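Local coordinates for ferripyochelin binding protein (Pyrococcus horikoshii, PDB 1V3W) that probably catalyses the reversible hydration of carbon dioxide as a zinc-dependent gamma-class carbonic anhydrase, and also binds calcium, at residues A[36-41]-A[160-165]; A[140-143]-A[147-150]. All coordinates share one frame; numbering follows the deposited sequence. Where two conformers were deposited one is given.

Contact 1 of 2, residues A[36-41]-A[160-165]; sequences SVWPSA and VELAEK. With CA (calcium ion), chain C; CA (calcium ion), chain E; EDO (1,2-ethanediol), chain H.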
loop_
_atom_site.group_PDB
_atom_site.type_symbol
_atom_site.label_atom_id
_atom_site.label_comp_id
_atom_site.label_asym_id
_atom_site.label_seq_id
_atom_site.Cartn_x
_atom_site.Cartn_y
_atom_site.Cartn_z
ATOM N N SER A 36 14.245 9.753 6.966
ATOM C CA SER A 36 12.924 10.340 6.835
ATOM C C SER A 36 11.880 9.248 6.660
ATOM O O SER A 36 12.106 8.259 5.960
ATOM C CB SER A 36 12.883 11.332 5.660
ATOM O OG SER A 36 13.335 10.756 4.447
ATOM N N VAL A 37 10.750 9.429 7.331
ATOM C CA VAL A 37 9.639 8.490 7.275
ATOM C C VAL A 37 8.450 9.330 6.831
ATOM O O VAL A 37 8.063 10.294 7.499
ATOM C CB VAL A 37 9.386 7.849 8.655
ATOM C CG1 VAL A 37 8.202 6.900 8.582
ATOM C CG2 VAL A 37 10.631 7.088 9.103
ATOM N N TRP A 38 7.875 8.949 5.699
ATOM C CA TRP A 38 6.798 9.706 5.089
ATOM C C TRP A 38 5.367 9.310 5.437
ATOM O O TRP A 38 5.134 8.283 6.068
ATOM C CB TRP A 38 7.069 9.731 3.582
ATOM C CG TRP A 38 8.423 10.349 3.333
ATOM C CD1 TRP A 38 9.636 9.713 3.331
ATOM C CD2 TRP A 38 8.707 11.753 3.240
ATOM N NE1 TRP A 38 10.656 10.637 3.248
ATOM C CE2 TRP A 38 10.115 11.886 3.180
ATOM C CE3 TRP A 38 7.910 12.898 3.185
ATOM C CZ2 TRP A 38 10.735 13.143 3.099
ATOM C CZ3 TRP A 38 8.530 14.140 3.103
ATOM C CH2 TRP A 38 9.932 14.250 3.051
ATOM N N PRO A 39 4.385 10.143 5.050
ATOM C CA PRO A 39 2.980 9.863 5.348
ATOM C C PRO A 39 2.491 8.444 5.119
ATOM O O PRO A 39 2.743 7.851 4.074
ATOM C CB PRO A 39 2.235 10.856 4.461
ATOM C CG PRO A 39 3.159 12.024 4.422
ATOM C CD PRO A 39 4.509 11.369 4.237
ATOM N N SER A 40 1.788 7.915 6.114
ATOM C CA SER A 40 1.188 6.588 6.037
ATOM C C SER A 40 2.164 5.415 6.046
ATOM O O SER A 40 1.758 4.268 5.848
ATOM C CB SER A 40 0.287 6.508 4.799
ATOM O OG SER A 40 -1.020 6.069 5.138
ATOM N N ALA A 41 3.443 5.695 6.266
ATOM C CA ALA A 41 4.435 4.630 6.346
ATOM C C ALA A 41 4.292 4.021 7.738
ATOM O O ALA A 41 3.956 4.723 8.693
ATOM C CB ALA A 41 5.834 5.193 6.160
ATOM N N VAL A 160 17.011 13.645 1.584
ATOM C CA VAL A 160 17.554 14.273 2.777
ATOM C C VAL A 160 17.160 15.750 2.741
ATOM O O VAL A 160 16.754 16.321 3.752
ATOM C CB VAL A 160 19.087 14.140 2.829
ATOM C CG1 VAL A 160 19.653 15.021 3.936
ATOM C CG2 VAL A 160 19.469 12.686 3.073
ATOM N N GLU A 161 17.261 16.358 1.563
ATOM C CA GLU A 161 16.903 17.761 1.406
ATOM C C GLU A 161 15.396 17.957 1.549
ATOM O O GLU A 161 14.943 18.914 2.180
ATOM C CB GLU A 161 17.367 18.274 0.040
ATOM C CG GLU A 161 18.868 18.152 -0.191
ATOM C CD GLU A 161 19.689 18.886 0.856
ATOM O OE1 GLU A 161 19.508 20.115 1.002
ATOM O OE2 GLU A 161 20.517 18.237 1.531
ATOM N N LEU A 162 14.624 17.046 0.963
ATOM C CA LEU A 162 13.169 17.113 1.022
ATOM C C LEU A 162 12.713 17.047 2.477
ATOM O O LEU A 162 11.837 17.801 2.901
ATOM C CB LEU A 162 12.573 15.950 0.223
ATOM C CG LEU A 162 11.203 16.128 -0.430
ATOM C CD1 LEU A 162 11.170 17.420 -1.237
ATOM C CD2 LEU A 162 10.930 14.932 -1.331
ATOM N N ALA A 163 13.329 16.150 3.241
ATOM C CA ALA A 163 12.998 15.985 4.649
ATOM C C ALA A 163 13.185 17.300 5.395
ATOM O O ALA A 163 12.333 17.700 6.181
ATOM C CB ALA A 163 13.873 14.898 5.266
ATOM N N GLU A 164 14.301 17.977 5.147
ATOM C CA GLU A 164 14.544 19.241 5.823
ATOM C C GLU A 164 13.496 20.277 5.426
ATOM O O GLU A 164 13.069 21.075 6.257
ATOM C CB GLU A 164 15.948 19.761 5.512
ATOM C CG GLU A 164 16.348 20.963 6.356
ATOM C CD GLU A 164 17.832 21.263 6.283
ATOM O OE1 GLU A 164 18.635 20.415 6.733
ATOM O OE2 GLU A 164 18.196 22.344 5.775
ATOM N N LYS A 165 13.086 20.265 4.161
ATOM C CA LYS A 165 12.075 21.210 3.699
ATOM C C LYS A 165 10.763 21.016 4.452
ATOM O O LYS A 165 10.080 21.981 4.789
ATOM C CB LYS A 165 11.812 21.046 2.202
ATOM C CG LYS A 165 12.874 21.626 1.278
ATOM C CD LYS A 165 12.220 22.254 0.046
ATOM C CE LYS A 165 10.875 21.608 -0.279
ATOM N NZ LYS A 165 9.856 22.627 -0.651
HETATM CA CA CA C . -1.667 3.849 4.552
HETATM CA CA CA E . 20.381 22.221 7.087
HETATM C C1 EDO H . -2.803 8.961 6.708
HETATM O O1 EDO H . -1.784 8.185 7.325
HETATM C C2 EDO H . -3.461 9.903 7.744
HETATM O O2 EDO H . -2.865 9.738 9.038
HETATM O O HOH W 1 21.191 21.208 4.922
HETATM O O HOH W 2 20.171 24.248 5.650
#
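L162 meets the benzo end of the W38 indole, its CG lying 4.2 Å from CH2. With chi1 at -151°, roughly anti to the backbone N, that CG lies beside the carbonyl carbon, where it reaches CH2. Tryptophan suits its place because the broad indole extends to the helix backbone, its edge against L162 C, 4.0 Å from CH2, and A163 N. A163 follows, and its small side chain lets the helix come close: its CA is 3.9 Å from W38 CH2 and its CB 3.7 Å from CB of S36. Here the C-terminal helix 146-169 runs along the outside of a left-handed parallel beta-helix. S36 serves twice, offering CB to the helix and OG to W38 NE1, a weak bond at 2.9 Å. Y159 and H166 of the same helix also meet this ring, as does R44 of the second subunit by cation-pi. Beyond W38, the type II turn to A41 carries S40, whose OG binds a calcium also held by N61 and by S40 and N61 of the other two subunits. The CB of E164 points away from 36-41, and its carboxylate chelates another calcium through both oxygens, with two waters also bound to it.

Contact 2 of 2, residues A[140-143]-A[147-150]; sequences VVRQ and EEIE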
loop_
_atom_site.group_PDB
_atom_site.type_symbol
_atom_site.label_atom_id
_atom_site.label_comp_id
_atom_site.label_asym_id
_atom_site.label_seq_id
_atom_site.Cartn_x
_atom_site.Cartn_y
_atom_site.Cartn_z
ATOM N N VAL A 140 18.323 -11.462 -10.638
ATOM C CA VAL A 140 19.316 -10.442 -10.952
ATOM C C VAL A 140 19.356 -10.573 -12.470
ATOM O O VAL A 140 19.725 -11.627 -12.988
ATOM C CB VAL A 140 20.726 -10.774 -10.407
ATOM C CG1 VAL A 140 21.754 -9.851 -11.051
ATOM C CG2 VAL A 140 20.762 -10.611 -8.899
ATOM N N VAL A 141 18.968 -9.523 -13.181
ATOM C CA VAL A 141 18.948 -9.573 -14.638
ATOM C C VAL A 141 20.214 -9.021 -15.285
ATOM O O VAL A 141 20.528 -9.351 -16.431
ATOM C CB VAL A 141 17.722 -8.820 -15.186
ATOM C CG1 VAL A 141 16.447 -9.530 -14.747
ATOM C CG2 VAL A 141 17.725 -7.387 -14.683
ATOM N N ARG A 142 20.937 -8.185 -14.549
ATOM C CA ARG A 142 22.175 -7.590 -15.045
ATOM C C ARG A 142 22.779 -6.703 -13.967
ATOM O O ARG A 142 22.174 -6.489 -12.918
ATOM C CB ARG A 142 21.911 -6.742 -16.296
ATOM C CG ARG A 142 21.064 -5.491 -16.061
ATOM C CD ARG A 142 21.029 -4.623 -17.314
ATOM N NE ARG A 142 20.106 -3.493 -17.210
ATOM C CZ ARG A 142 20.285 -2.437 -16.423
ATOM N NH1 ARG A 142 21.361 -2.346 -15.653
ATOM N NH2 ARG A 142 19.382 -1.464 -16.408
ATOM N N GLN A 143 23.977 -6.195 -14.225
ATOM C CA GLN A 143 24.635 -5.308 -13.276
ATOM C C GLN A 143 24.206 -3.875 -13.588
ATOM O O GLN A 143 23.777 -3.574 -14.705
ATOM C CB GLN A 143 26.157 -5.430 -13.385
ATOM C CG GLN A 143 26.725 -6.801 -13.025
ATOM C CD GLN A 143 26.315 -7.274 -11.641
ATOM O OE1 GLN A 143 25.248 -7.862 -11.462
ATOM N NE2 GLN A 143 27.160 -7.007 -10.650
ATOM N N GLU A 147 25.449 5.288 -14.431
ATOM C CA GLU A 147 24.395 6.262 -14.173
ATOM C C GLU A 147 23.472 5.782 -13.055
ATOM O O GLU A 147 23.088 6.555 -12.177
ATOM C CB GLU A 147 23.576 6.512 -15.445
ATOM C CG GLU A 147 24.417 6.896 -16.655
ATOM C CD GLU A 147 24.677 5.724 -17.586
ATOM O OE1 GLU A 147 23.891 5.536 -18.540
ATOM O OE2 GLU A 147 25.659 4.986 -17.358
ATOM N N GLU A 148 23.119 4.502 -13.092
ATOM C CA GLU A 148 22.242 3.932 -12.077
ATOM C C GLU A 148 22.952 3.888 -10.730
ATOM O O GLU A 148 22.330 4.078 -9.687
ATOM C CB GLU A 148 21.809 2.527 -12.489
ATOM C CG GLU A 148 21.107 2.494 -13.841
ATOM C CD GLU A 148 20.741 1.094 -14.286
ATOM O OE1 GLU A 148 21.604 0.194 -14.199
ATOM O OE2 GLU A 148 19.592 0.895 -14.736
ATOM N N ILE A 149 24.257 3.637 -10.754
ATOM C CA ILE A 149 25.037 3.580 -9.524
ATOM C C ILE A 149 25.061 4.953 -8.857
ATOM O O ILE A 149 24.913 5.061 -7.639
ATOM C CB ILE A 149 26.484 3.103 -9.804
ATOM C CG1 ILE A 149 26.459 1.633 -10.237
ATOM C CG2 ILE A 149 27.350 3.277 -8.561
ATOM C CD1 ILE A 149 27.805 1.088 -10.690
ATOM N N GLU A 150 25.242 6.005 -9.649
ATOM C CA GLU A 150 25.267 7.352 -9.097
ATOM C C GLU A 150 23.871 7.681 -8.569
ATOM O O GLU A 150 23.723 8.407 -7.586
ATOM C CB GLU A 150 25.695 8.360 -10.172
ATOM C CG GLU A 150 27.062 8.052 -10.792
ATOM C CD GLU A 150 28.229 8.709 -10.065
ATOM O OE1 GLU A 150 29.314 8.092 -9.999
ATOM O OE2 GLU A 150 28.074 9.849 -9.579
#
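The guanidinium of R142 and the carboxylate of E148 meet edge to edge, the carboxylate lying near the guanidinium plane and the two planes only 21° apart; neither group stacks on a face of the other. The pair spans the corner where the antiparallel strand 138-143 that follows the left-handed beta-helix gives way to the C-terminal helix 146-169. The grip is end-on and twofold: NH1 donates to E148 OE1 and NH2 to E148 OE2, both at 2.9 Å and nearly straight. OE1 accepts with its syn lone pair, whereas NH2 approaches OE2 from the syn side but 19° out of the carboxylate plane. Arginine suits this site by its length, since its chain runs extended from CG to NE and reaches the helix. Glutamate suits the first turn of the helix, where OE1 also accepts a bond from the backbone N of T145. An alanine at E148 is likely to leave the R142 charge without its mate and T145 N without this acceptor, with the guanidinium held less firmly in its present rotation. A third bond fixes the guanidinium from the neighbouring residue: R142 NH1 donates to Q143 O at 2.9 Å, 36° out of the carbonyl plane.

How the contacts relate
Both contacts join the helix 146-169 to the sheet that holds strands 36-37 and 138-143, but at different places along it, with centres about 25 Å apart. Contact 1 is buried and lies nearer the centre of the chain, so the indole, L162 and a small alanine do the packing, while the metal-binding oxygens S40 OG and E164 OE1 and OE2 lie apart from it. Contact 2 lies at the surface, where the helix begins, and there a charged pair carries the joint with little apolar packing. Along the chain, contact 2 is nested inside the loop that contact 1 closes: 140-143 and 147-150 flank the short turn into the helix, while 36-41 receives its far part.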